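PDB 6P78: queuine lyase from [Clostridium] spiroforme DSM 1552, which binds a [4Fe-4S] cluster, S-adenosylmethionine and queuine, and probably works as a radical SAM enzyme that breaks a C-N bond of queuine. Local coordinates for residues E94-D97 with E98-E101; I100-I103 with Y104-G108; Q184-E187 with M188-D192; I215-E219 with E220-W224. All coordinates share one frame; numbering follows the deposited sequence.

Contact 1: residues E94-D97 with E98-E101; sequences ELPD and ETIE
I100 N donates to P96 O over 3.0 Å, nearly straight at 168°, and so begins helix 97-109 with P96 in the N-cap position. One residue on, D97 O accepts from E101 N, also 3.0 Å apart. Around this start L95 and I100 form a hydrophobic staple, the residue before the N-cap meeting the fourth residue of the helix: L95 CB lies 3.8 Å from I100 CG1. The same isoleucine branch, CG1 beside the backbone N, carries CD1 to within 3.7 Å of L95 O. P96 and T99 run side by side in the same direction, the proline CG 3.4 Å from T99 OG1; that hydroxyl is hydrogen-bonded to N70 of helix 63-74, whose residues also touch the proline ring. The loop that leads here from strand 83-87 is tied down just before L95, where the E94 carboxylate binds Y123 OH. E101 forms a salt bridge with K133; its CG, held beside the backbone N by a chi1 of -51°, comes to 3.1 Å from D97 O.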
loop_
_atom_site.group_PDB
_atom_site.type_symbol
_atom_site.label_atom_id
_atom_site.label_comp_id
_atom_site.label_asym_id
_atom_site.label_seq_id
_atom_site.Cartn_x
_atom_site.Cartn_y
_atom_site.Cartn_z
ATOM N N GLU A 94 1.283 12.779 -3.478
ATOM C CA GLU A 94 1.677 13.738 -2.456
ATOM C C GLU A 94 3.193 13.864 -2.356
ATOM O O GLU A 94 3.682 14.679 -1.576
ATOM C CB GLU A 94 1.082 13.341 -1.103
ATOM C CG GLU A 94 -0.430 13.591 -1.076
ATOM C CD GLU A 94 -1.233 12.497 -0.395
ATOM O OE1 GLU A 94 -0.641 11.617 0.238
ATOM O OE2 GLU A 94 -2.474 12.530 -0.498
ATOM N N LEU A 95 3.929 13.079 -3.124
ATOM C CA LEU A 95 5.381 13.239 -3.147
ATOM C C LEU A 95 5.749 14.584 -3.760
ATOM O O LEU A 95 4.998 15.137 -4.563
ATOM C CB LEU A 95 6.028 12.121 -3.953
ATOM C CG LEU A 95 5.951 10.748 -3.303
ATOM C CD1 LEU A 95 6.339 9.684 -4.306
ATOM C CD2 LEU A 95 6.842 10.705 -2.068
ATOM N N PRO A 96 6.903 15.141 -3.380
ATOM C CA PRO A 96 7.380 16.361 -4.034
ATOM C C PRO A 96 7.419 16.155 -5.542
ATOM O O PRO A 96 7.660 15.048 -6.035
ATOM C CB PRO A 96 8.793 16.551 -3.458
ATOM C CG PRO A 96 8.779 15.815 -2.148
ATOM C CD PRO A 96 7.773 14.694 -2.281
ATOM N N ASP A 97 7.169 17.237 -6.284
ATOM C CA ASP A 97 7.238 17.118 -7.734
ATOM C C ASP A 97 8.625 16.676 -8.180
ATOM O O ASP A 97 8.746 15.885 -9.118
ATOM C CB ASP A 97 6.852 18.441 -8.395
ATOM C CG ASP A 97 5.352 18.720 -8.305
ATOM O OD1 ASP A 97 4.573 18.131 -9.094
ATOM O OD2 ASP A 97 4.951 19.534 -7.444
ATOM N N GLU A 98 9.671 17.129 -7.480
ATOM C CA GLU A 98 11.035 16.753 -7.841
ATOM C C GLU A 98 11.304 15.287 -7.530
ATOM O O GLU A 98 12.075 14.639 -8.246
ATOM C CB GLU A 98 12.052 17.644 -7.113
ATOM C CG GLU A 98 11.921 19.143 -7.391
ATOM C CD GLU A 98 10.720 19.792 -6.691
ATOM O OE1 GLU A 98 10.192 20.794 -7.233
ATOM O OE2 GLU A 98 10.290 19.296 -5.620
ATOM N N THR A 99 10.678 14.741 -6.478
ATOM C CA THR A 99 10.832 13.321 -6.201
ATOM C C THR A 99 10.171 12.500 -7.293
ATOM O O THR A 99 10.754 11.527 -7.780
ATOM C CB THR A 99 10.240 12.967 -4.829
ATOM O OG1 THR A 99 10.921 13.703 -3.799
ATOM C CG2 THR A 99 10.373 11.472 -4.558
ATOM N N ILE A 100 8.954 12.883 -7.692
ATOM C CA ILE A 100 8.254 12.154 -8.746
ATOM C C ILE A 100 9.048 12.187 -10.047
ATOM O O ILE A 100 9.217 11.155 -10.712
ATOM C CB ILE A 100 6.836 12.722 -8.932
ATOM C CG1 ILE A 100 5.995 12.415 -7.692
ATOM C CG2 ILE A 100 6.202 12.118 -10.170
ATOM C CD1 ILE A 100 4.630 13.096 -7.687
ATOM N N GLU A 101 9.567 13.355 -10.428
ATOM C CA GLU A 101 10.316 13.396 -11.681
ATOM C C GLU A 101 11.630 12.625 -11.587
ATOM O O GLU A 101 12.086 12.065 -12.590
ATOM C CB GLU A 101 10.551 14.833 -12.123
ATOM C CG GLU A 101 9.272 15.659 -12.129
ATOM C CD GLU A 101 8.661 15.798 -13.521
ATOM O OE1 GLU A 101 8.824 14.849 -14.331
ATOM O OE2 GLU A 101 8.031 16.853 -13.798
#

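Contact 2: residues I100-I103 with Y104-G108; sequences IERI and YKIIG
The carbonyl oxygens of I100, E101, R102 and I103 receive, in order, the N-H groups of Y104, K105, I106 and I107, four successive i to i+4 bonds of helix 97-109, with R102 O to I106 N the shortest at 2.8 Å. R102 and I106 cross obliquely on one flank. The methyl I106 CD1 rests 3.7 Å from R102 CG and lies over one face of the guanidinium, 3.8 Å from R102 NE. R102 leaves the helix with CG anti to its own N (chi1 174°) and bends at chi2, which carries the group to D71, by a salt bridge through NH1, and to N75 through NH2. On the sheet-facing side I103 CG2 and I107 CG1 are loosely matched at 4.4 Å; I103 packs on V86, I107 on L84 of strand 83-87. I107 CG1 also sits close to I103 O, at 3.2 Å. Y104 CB touches E101 O at 3.5 Å. The helix of this beta-alpha-beta unit is thus amphipathic: I103, I106 and I107 are buried, while R102, one face under a methyl, is tied to D71 of helix 63-74 and to N75, and Y104 makes a cation-pi contact with K133 of helix 127-134.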
loop_
_atom_site.group_PDB
_atom_site.type_symbol
_atom_site.label_atom_id
_atom_site.label_comp_id
_atom_site.label_asym_id
_atom_site.label_seq_id
_atom_site.Cartn_x
_atom_site.Cartn_y
_atom_site.Cartn_z
ATOM N N ILE A 100 8.954 12.883 -7.692
ATOM C CA ILE A 100 8.254 12.154 -8.746
ATOM C C ILE A 100 9.048 12.187 -10.047
ATOM O O ILE A 100 9.217 11.155 -10.712
ATOM C CB ILE A 100 6.836 12.722 -8.932
ATOM C CG1 ILE A 100 5.995 12.415 -7.692
ATOM C CG2 ILE A 100 6.202 12.118 -10.170
ATOM C CD1 ILE A 100 4.630 13.096 -7.687
ATOM N N GLU A 101 9.567 13.355 -10.428
ATOM C CA GLU A 101 10.316 13.396 -11.681
ATOM C C GLU A 101 11.630 12.625 -11.587
ATOM O O GLU A 101 12.086 12.065 -12.590
ATOM C CB GLU A 101 10.551 14.833 -12.123
ATOM C CG GLU A 101 9.272 15.659 -12.129
ATOM C CD GLU A 101 8.661 15.798 -13.521
ATOM O OE1 GLU A 101 8.824 14.849 -14.331
ATOM O OE2 GLU A 101 8.031 16.853 -13.798
ATOM N N ARG A 102 12.242 12.550 -10.407
ATOM C CA ARG A 102 13.428 11.700 -10.294
ATOM C C ARG A 102 13.075 10.221 -10.433
ATOM O O ARG A 102 13.804 9.459 -11.082
ATOM C CB ARG A 102 14.160 11.939 -8.978
ATOM C CG ARG A 102 15.325 10.963 -8.775
ATOM C CD ARG A 102 16.630 11.646 -8.554
ATOM N NE ARG A 102 17.746 10.717 -8.683
ATOM C CZ ARG A 102 18.562 10.382 -7.690
ATOM N NH1 ARG A 102 18.388 10.896 -6.481
ATOM N NH2 ARG A 102 19.562 9.534 -7.908
ATOM N N ILE A 103 11.972 9.784 -9.827
ATOM C CA ILE A 103 11.552 8.395 -9.993
ATOM C C ILE A 103 11.348 8.078 -11.471
ATOM O O ILE A 103 11.785 7.034 -11.963
ATOM C CB ILE A 103 10.277 8.122 -9.173
ATOM C CG1 ILE A 103 10.592 8.207 -7.677
ATOM C CG2 ILE A 103 9.701 6.756 -9.537
ATOM C CD1 ILE A 103 9.341 8.407 -6.804
ATOM N N TYR A 104 10.712 8.990 -12.204
ATOM C CA TYR A 104 10.525 8.799 -13.639
ATOM C C TYR A 104 11.867 8.647 -14.347
ATOM O O TYR A 104 12.041 7.764 -15.193
ATOM C CB TYR A 104 9.742 9.981 -14.205
ATOM C CG TYR A 104 9.610 10.004 -15.705
ATOM C CD1 TYR A 104 8.684 9.197 -16.350
ATOM C CD2 TYR A 104 10.400 10.851 -16.479
ATOM C CE1 TYR A 104 8.550 9.222 -17.720
ATOM C CE2 TYR A 104 10.276 10.883 -17.856
ATOM C CZ TYR A 104 9.352 10.061 -18.471
ATOM O OH TYR A 104 9.223 10.078 -19.841
ATOM N N LYS A 105 12.828 9.504 -14.001
ATOM C CA LYS A 105 14.159 9.414 -14.591
ATOM C C LYS A 105 14.798 8.068 -14.284
ATOM O O LYS A 105 15.344 7.404 -15.174
ATOM C CB LYS A 105 15.038 10.545 -14.062
ATOM C CG LYS A 105 14.870 11.879 -14.758
ATOM C CD LYS A 105 15.488 12.981 -13.889
ATOM C CE LYS A 105 15.517 14.323 -14.591
ATOM N NZ LYS A 105 14.622 15.300 -13.897
ATOM N N ILE A 106 14.721 7.645 -13.025
ATOM C CA ILE A 106 15.351 6.399 -12.598
ATOM C C ILE A 106 14.744 5.204 -13.326
ATOM O O ILE A 106 15.448 4.255 -13.683
ATOM C CB ILE A 106 15.225 6.267 -11.071
ATOM C CG1 ILE A 106 16.200 7.218 -10.378
ATOM C CG2 ILE A 106 15.418 4.821 -10.611
ATOM C CD1 ILE A 106 15.940 7.340 -8.875
ATOM N N ILE A 107 13.423 5.215 -13.523
ATOM C CA ILE A 107 12.758 4.150 -14.276
ATOM C C ILE A 107 13.440 3.935 -15.621
ATOM O O ILE A 107 13.700 2.799 -16.038
ATOM C CB ILE A 107 11.271 4.493 -14.469
ATOM C CG1 ILE A 107 10.509 4.386 -13.147
ATOM C CG2 ILE A 107 10.663 3.631 -15.568
ATOM C CD1 ILE A 107 10.942 3.250 -12.287
ATOM N N GLY A 108 13.728 5.027 -16.328
ATOM C CA GLY A 108 14.336 4.904 -17.643
ATOM C C GLY A 108 15.808 4.549 -17.558
ATOM O O GLY A 108 16.307 3.740 -18.343
#

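Contact 3: residues Q184-E187 with M188-D192; sequences QTKE and MIRKD
M188 meets the N-cap of helix 186-199 twice: its N donates to T185 OG1 at 3.0 Å, a capping bond bent to 150°, and its CB lies 3.3 Å from that same oxygen. A chi1 of 62° puts the threonine OG1 between its own N and carbonyl carbon, facing the first turn. The methionine chain then extends, turns at chi3 and crosses Q184 at about a right angle, SD 3.9 Å from Q184 CG. I189 N donates to T185 O in the regular helical way, and I189 CD1 comes 3.8 Å from Q184 OE1, an oxygen gripped by the backbone N atoms of G180 and I181. R190 N bonds to K186 O at 2.8 Å. Its extended side chain runs back along the preceding turn, so that K186 CB lies over one guanidinium face near the rim; E187 OE2 stands at the edge, 4.0 Å from R190 NH2, an attraction longer than a salt bridge, with carboxylate and guanidinium planes 79° apart. K191 N closes on E187 O. A water donates to D192 OD2 over a short 2.5 Å and, weakly, accepts from Q184 NE2; the carboxylate is also hydrogen-bonded to T146 OG1 and F147 N, just after E145, which binds S-adenosylmethionine. In the beta-alpha-beta unit from strand 178-179 to strand 203-207, the helix turns I189 toward W224 and F225 of helix 219-228, and M188 toward M151 of helix 149-155.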
loop_
_atom_site.group_PDB
_atom_site.type_symbol
_atom_site.label_atom_id
_atom_site.label_comp_id
_atom_site.label_asym_id
_atom_site.label_seq_id
_atom_site.Cartn_x
_atom_site.Cartn_y
_atom_site.Cartn_z
ATOM N N GLN A 184 -14.479 -6.784 13.457
ATOM C CA GLN A 184 -14.562 -7.723 12.352
ATOM C C GLN A 184 -15.175 -9.044 12.816
ATOM O O GLN A 184 -15.270 -9.334 14.013
ATOM C CB GLN A 184 -13.178 -7.977 11.767
ATOM C CG GLN A 184 -12.644 -6.795 11.029
ATOM C CD GLN A 184 -11.382 -7.153 10.266
ATOM O OE1 GLN A 184 -10.453 -7.726 10.832
ATOM N NE2 GLN A 184 -11.364 -6.857 8.970
ATOM N N THR A 185 -15.613 -9.845 11.844
ATOM C CA THR A 185 -16.131 -11.187 12.088
ATOM C C THR A 185 -15.433 -12.156 11.142
ATOM O O THR A 185 -14.840 -11.748 10.138
ATOM C CB THR A 185 -17.635 -11.274 11.826
ATOM O OG1 THR A 185 -17.852 -10.959 10.448
ATOM C CG2 THR A 185 -18.407 -10.292 12.704
ATOM N N LYS A 186 -15.559 -13.458 11.438
ATOM C CA LYS A 186 -15.080 -14.459 10.486
ATOM C C LYS A 186 -15.748 -14.297 9.127
ATOM O O LYS A 186 -15.093 -14.414 8.087
ATOM C CB LYS A 186 -15.321 -15.868 11.019
ATOM C CG LYS A 186 -14.398 -16.230 12.149
ATOM C CD LYS A 186 -14.645 -17.661 12.622
ATOM C CE LYS A 186 -13.761 -17.987 13.822
ATOM N NZ LYS A 186 -14.458 -18.884 14.795
ATOM N N GLU A 187 -17.061 -14.068 9.120
ATOM C CA GLU A 187 -17.776 -13.921 7.859
ATOM C C GLU A 187 -17.237 -12.744 7.060
ATOM O O GLU A 187 -17.134 -12.804 5.827
ATOM C CB GLU A 187 -19.269 -13.746 8.133
ATOM C CG GLU A 187 -19.945 -15.041 8.640
ATOM C CD GLU A 187 -19.806 -15.293 10.148
ATOM O OE1 GLU A 187 -19.322 -14.401 10.901
ATOM O OE2 GLU A 187 -20.195 -16.408 10.582
ATOM N N MET A 188 -16.892 -11.657 7.742
ATOM C CA MET A 188 -16.406 -10.485 7.028
ATOM C C MET A 188 -15.060 -10.778 6.383
ATOM O O MET A 188 -14.835 -10.452 5.212
ATOM C CB MET A 188 -16.283 -9.306 8.003
ATOM C CG MET A 188 -15.991 -7.993 7.325
ATOM S SD MET A 188 -15.635 -6.714 8.574
ATOM C CE MET A 188 -17.185 -6.594 9.430
ATOM N N ILE A 189 -14.176 -11.434 7.127
ATOM C CA ILE A 189 -12.840 -11.741 6.620
ATOM C C ILE A 189 -12.918 -12.772 5.501
ATOM O O ILE A 189 -12.248 -12.642 4.464
ATOM C CB ILE A 189 -11.970 -12.217 7.792
ATOM C CG1 ILE A 189 -11.743 -11.039 8.747
ATOM C CG2 ILE A 189 -10.626 -12.789 7.310
ATOM C CD1 ILE A 189 -11.193 -11.425 10.080
ATOM N N ARG A 190 -13.750 -13.800 5.685
ATOM C CA ARG A 190 -13.961 -14.806 4.645
ATOM C C ARG A 190 -14.378 -14.155 3.338
ATOM O O ARG A 190 -13.859 -14.498 2.273
ATOM C CB ARG A 190 -15.034 -15.804 5.079
ATOM C CG ARG A 190 -14.608 -16.786 6.148
ATOM C CD ARG A 190 -15.725 -17.804 6.411
ATOM N NE ARG A 190 -15.332 -18.797 7.407
ATOM C CZ ARG A 190 -15.979 -18.998 8.548
ATOM N NH1 ARG A 190 -15.551 -19.920 9.400
ATOM N NH2 ARG A 190 -17.068 -18.286 8.828
ATOM N N LYS A 191 -15.336 -13.208 3.405
ATOM C CA LYS A 191 -15.810 -12.564 2.183
ATOM C C LYS A 191 -14.713 -11.717 1.548
ATOM O O LYS A 191 -14.599 -11.664 0.316
ATOM C CB LYS A 191 -17.060 -11.719 2.445
ATOM C CG LYS A 191 -17.733 -11.361 1.114
ATOM C CD LYS A 191 -19.151 -10.844 1.275
ATOM C CE LYS A 191 -19.731 -10.417 -0.068
ATOM N NZ LYS A 191 -19.444 -8.994 -0.395
ATOM N N ASP A 192 -13.896 -11.049 2.359
ATOM C CA ASP A 192 -12.811 -10.258 1.794
ATOM C C ASP A 192 -11.842 -11.136 1.011
ATOM O O ASP A 192 -11.379 -10.746 -0.070
ATOM C CB ASP A 192 -12.064 -9.494 2.891
ATOM C CG ASP A 192 -12.823 -8.281 3.372
ATOM O OD1 ASP A 192 -13.689 -7.776 2.621
ATOM O OD2 ASP A 192 -12.569 -7.844 4.510
HETATM O O HOH W 1 -10.561 -7.860 6.006
#

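Contact 4: residues I215-E219 with E220-W224; sequences IKRDE and ELIKW
Helix 219-228 opens with D218 as N-cap, and its carboxylate caps the first turn by accepting L221 N at 3.1 Å, D218 OD1 to L221 N, the N-H arriving from above the carboxylate plane. With CG anti to the backbone N (chi1 -177°), the aspartate leans over the first turn; its OD2 lies 3.7 Å from L221 CG, the two side chains crossing at a slant. D218 O accepts I222 N in the carbonyl plane, and E219 O accepts K223 N. R217, the residue before the N-cap, forms a side-on salt bridge with E219: R217 NE to E219 OE2 at 2.8 Å, R217 NH2 to E219 OE1 at 2.9 Å, both glutamate oxygens lying in or near the guanidinium plane. A bend at chi3 of 59° turns the group toward this glutamate. I222 CD1 then sits over the centre of one face, 3.4 Å from R217 CZ, and I222 also packs on I207 of strand 203-207. The third nitrogen, NH1, goes to Y208 O, and R217 N to N210 OD1, so the loop before the helix is stitched to the segment after that strand, which includes R209, which binds S-adenosylmethionine. D218 OD1 and E220 OE2, 3.3 Å apart, are two acceptors of like charge; their closeness probably raises the proton affinity of one of them, while the N-H groups of the helix start should offset part of the repulsion. The fixed guanidinium, by contrast, has its rotation set by three directed bonds and a methyl lid.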
loop_
_atom_site.group_PDB
_atom_site.type_symbol
_atom_site.label_atom_id
_atom_site.label_comp_id
_atom_site.label_asym_id
_atom_site.label_seq_id
_atom_site.Cartn_x
_atom_site.Cartn_y
_atom_site.Cartn_z
ATOM N N ILE A 215 -7.844 2.021 17.650
ATOM C CA ILE A 215 -8.297 0.805 16.978
ATOM C C ILE A 215 -7.392 -0.354 17.372
ATOM O O ILE A 215 -6.167 -0.254 17.271
ATOM C CB ILE A 215 -8.308 1.001 15.458
ATOM C CG1 ILE A 215 -9.228 2.165 15.081
ATOM C CG2 ILE A 215 -8.723 -0.289 14.759
ATOM C CD1 ILE A 215 -10.728 1.874 15.331
ATOM N N LYS A 216 -7.993 -1.473 17.791
ATOM C CA LYS A 216 -7.256 -2.542 18.451
ATOM C C LYS A 216 -7.396 -3.884 17.739
ATOM O O LYS A 216 -8.436 -4.187 17.136
ATOM C CB LYS A 216 -7.701 -2.706 19.910
ATOM C CG LYS A 216 -7.428 -1.500 20.790
ATOM C CD LYS A 216 -5.919 -1.242 20.772
ATOM C CE LYS A 216 -5.487 -0.095 21.665
ATOM N NZ LYS A 216 -3.997 0.057 21.591
ATOM N N ARG A 217 -6.334 -4.690 17.877
ATOM C CA ARG A 217 -6.306 -6.077 17.423
ATOM C C ARG A 217 -7.365 -6.928 18.112
ATOM O O ARG A 217 -7.576 -6.814 19.322
ATOM C CB ARG A 217 -4.931 -6.690 17.717
ATOM C CG ARG A 217 -3.887 -6.361 16.692
ATOM C CD ARG A 217 -2.474 -6.718 17.180
ATOM N NE ARG A 217 -2.316 -8.135 17.512
ATOM C CZ ARG A 217 -1.643 -9.011 16.766
ATOM N NH1 ARG A 217 -1.079 -8.626 15.627
ATOM N NH2 ARG A 217 -1.538 -10.272 17.155
ATOM N N ASP A 218 -7.990 -7.831 17.337
ATOM C CA ASP A 218 -8.818 -8.917 17.867
ATOM C C ASP A 218 -7.948 -10.172 17.829
ATOM O O ASP A 218 -7.737 -10.757 16.766
ATOM C CB ASP A 218 -10.098 -9.075 17.045
ATOM C CG ASP A 218 -11.019 -10.138 17.598
ATOM O OD1 ASP A 218 -10.512 -11.140 18.139
ATOM O OD2 ASP A 218 -12.259 -9.986 17.480
ATOM N N GLU A 219 -7.439 -10.592 18.991
ATOM C CA GLU A 219 -6.454 -11.672 18.987
ATOM C C GLU A 219 -7.070 -13.004 18.578
ATOM O O GLU A 219 -6.387 -13.840 17.973
ATOM C CB GLU A 219 -5.795 -11.815 20.361
ATOM C CG GLU A 219 -4.993 -10.596 20.815
ATOM C CD GLU A 219 -3.784 -10.300 19.928
ATOM O OE1 GLU A 219 -3.321 -11.222 19.220
ATOM O OE2 GLU A 219 -3.299 -9.140 19.950
ATOM N N GLU A 220 -8.343 -13.232 18.908
ATOM C CA GLU A 220 -8.958 -14.503 18.541
ATOM C C GLU A 220 -9.111 -14.622 17.038
ATOM O O GLU A 220 -8.922 -15.712 16.481
ATOM C CB GLU A 220 -10.320 -14.678 19.216
ATOM C CG GLU A 220 -10.238 -14.669 20.730
ATOM C CD GLU A 220 -10.936 -13.456 21.317
ATOM O OE1 GLU A 220 -12.065 -13.617 21.838
ATOM O OE2 GLU A 220 -10.365 -12.336 21.212
ATOM N N LEU A 221 -9.513 -13.535 16.370
ATOM C CA LEU A 221 -9.657 -13.581 14.919
ATOM C C LEU A 221 -8.311 -13.767 14.254
ATOM O O LEU A 221 -8.203 -14.442 13.224
ATOM C CB LEU A 221 -10.296 -12.298 14.388
ATOM C CG LEU A 221 -11.793 -12.169 14.588
ATOM C CD1 LEU A 221 -12.227 -10.866 13.918
ATOM C CD2 LEU A 221 -12.514 -13.376 13.998
ATOM N N ILE A 222 -7.278 -13.138 14.803
ATOM C CA ILE A 222 -5.968 -13.274 14.181
ATOM C C ILE A 222 -5.478 -14.705 14.325
ATOM O O ILE A 222 -4.946 -15.293 13.372
ATOM C CB ILE A 222 -4.990 -12.264 14.792
ATOM C CG1 ILE A 222 -5.392 -10.836 14.429
ATOM C CG2 ILE A 222 -3.517 -12.568 14.347
ATOM C CD1 ILE A 222 -4.547 -9.766 15.116
ATOM N N LYS A 223 -5.675 -15.299 15.508
ATOM C CA LYS A 223 -5.314 -16.694 15.709
ATOM C C LYS A 223 -6.052 -17.587 14.719
ATOM O O LYS A 223 -5.479 -18.526 14.150
ATOM C CB LYS A 223 -5.633 -17.098 17.152
ATOM C CG LYS A 223 -5.208 -18.496 17.554
ATOM C CD LYS A 223 -5.463 -18.689 19.059
ATOM C CE LYS A 223 -5.193 -20.102 19.510
ATOM N NZ LYS A 223 -3.727 -20.337 19.576
ATOM N N TRP A 224 -7.338 -17.321 14.525
ATOM C CA TRP A 224 -8.122 -18.150 13.619
ATOM C C TRP A 224 -7.634 -17.982 12.186
ATOM O O TRP A 224 -7.437 -18.966 11.462
ATOM C CB TRP A 224 -9.606 -17.790 13.736
ATOM C CG TRP A 224 -10.425 -18.185 12.547
ATOM C CD1 TRP A 224 -10.961 -19.416 12.301
ATOM C CD2 TRP A 224 -10.831 -17.344 11.456
ATOM N NE1 TRP A 224 -11.662 -19.402 11.125
ATOM C CE2 TRP A 224 -11.604 -18.144 10.586
ATOM C CE3 TRP A 224 -10.630 -15.998 11.137
ATOM C CZ2 TRP A 224 -12.164 -17.642 9.410
ATOM C CZ3 TRP A 224 -11.182 -15.499 9.961
ATOM C CH2 TRP A 224 -11.938 -16.322 9.112
#

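Contacts 1 and 2 follow each other on helix 97-109, share I100 and E101, and touch through L95 CD1 and I103 CD1 at 4.1 Å. Contacts 3 and 4 begin two helices that pack on each other near their N-termini: L221 CD1 lies 3.4 Å from Q184 O, and K186 makes a cation-pi contact with W224. The two pairs stand on opposite sides of the chain's centre, contacts 1 and 3 about 37 Å apart between centres. The ligands lie between them: the side chain of L95 is about 11 Å from S-adenosylmethionine and queuine, those of Q184 and R217 about 10 and 7 Å from S-adenosylmethionine, and in contact 2 that of I100 about 14 Å from it.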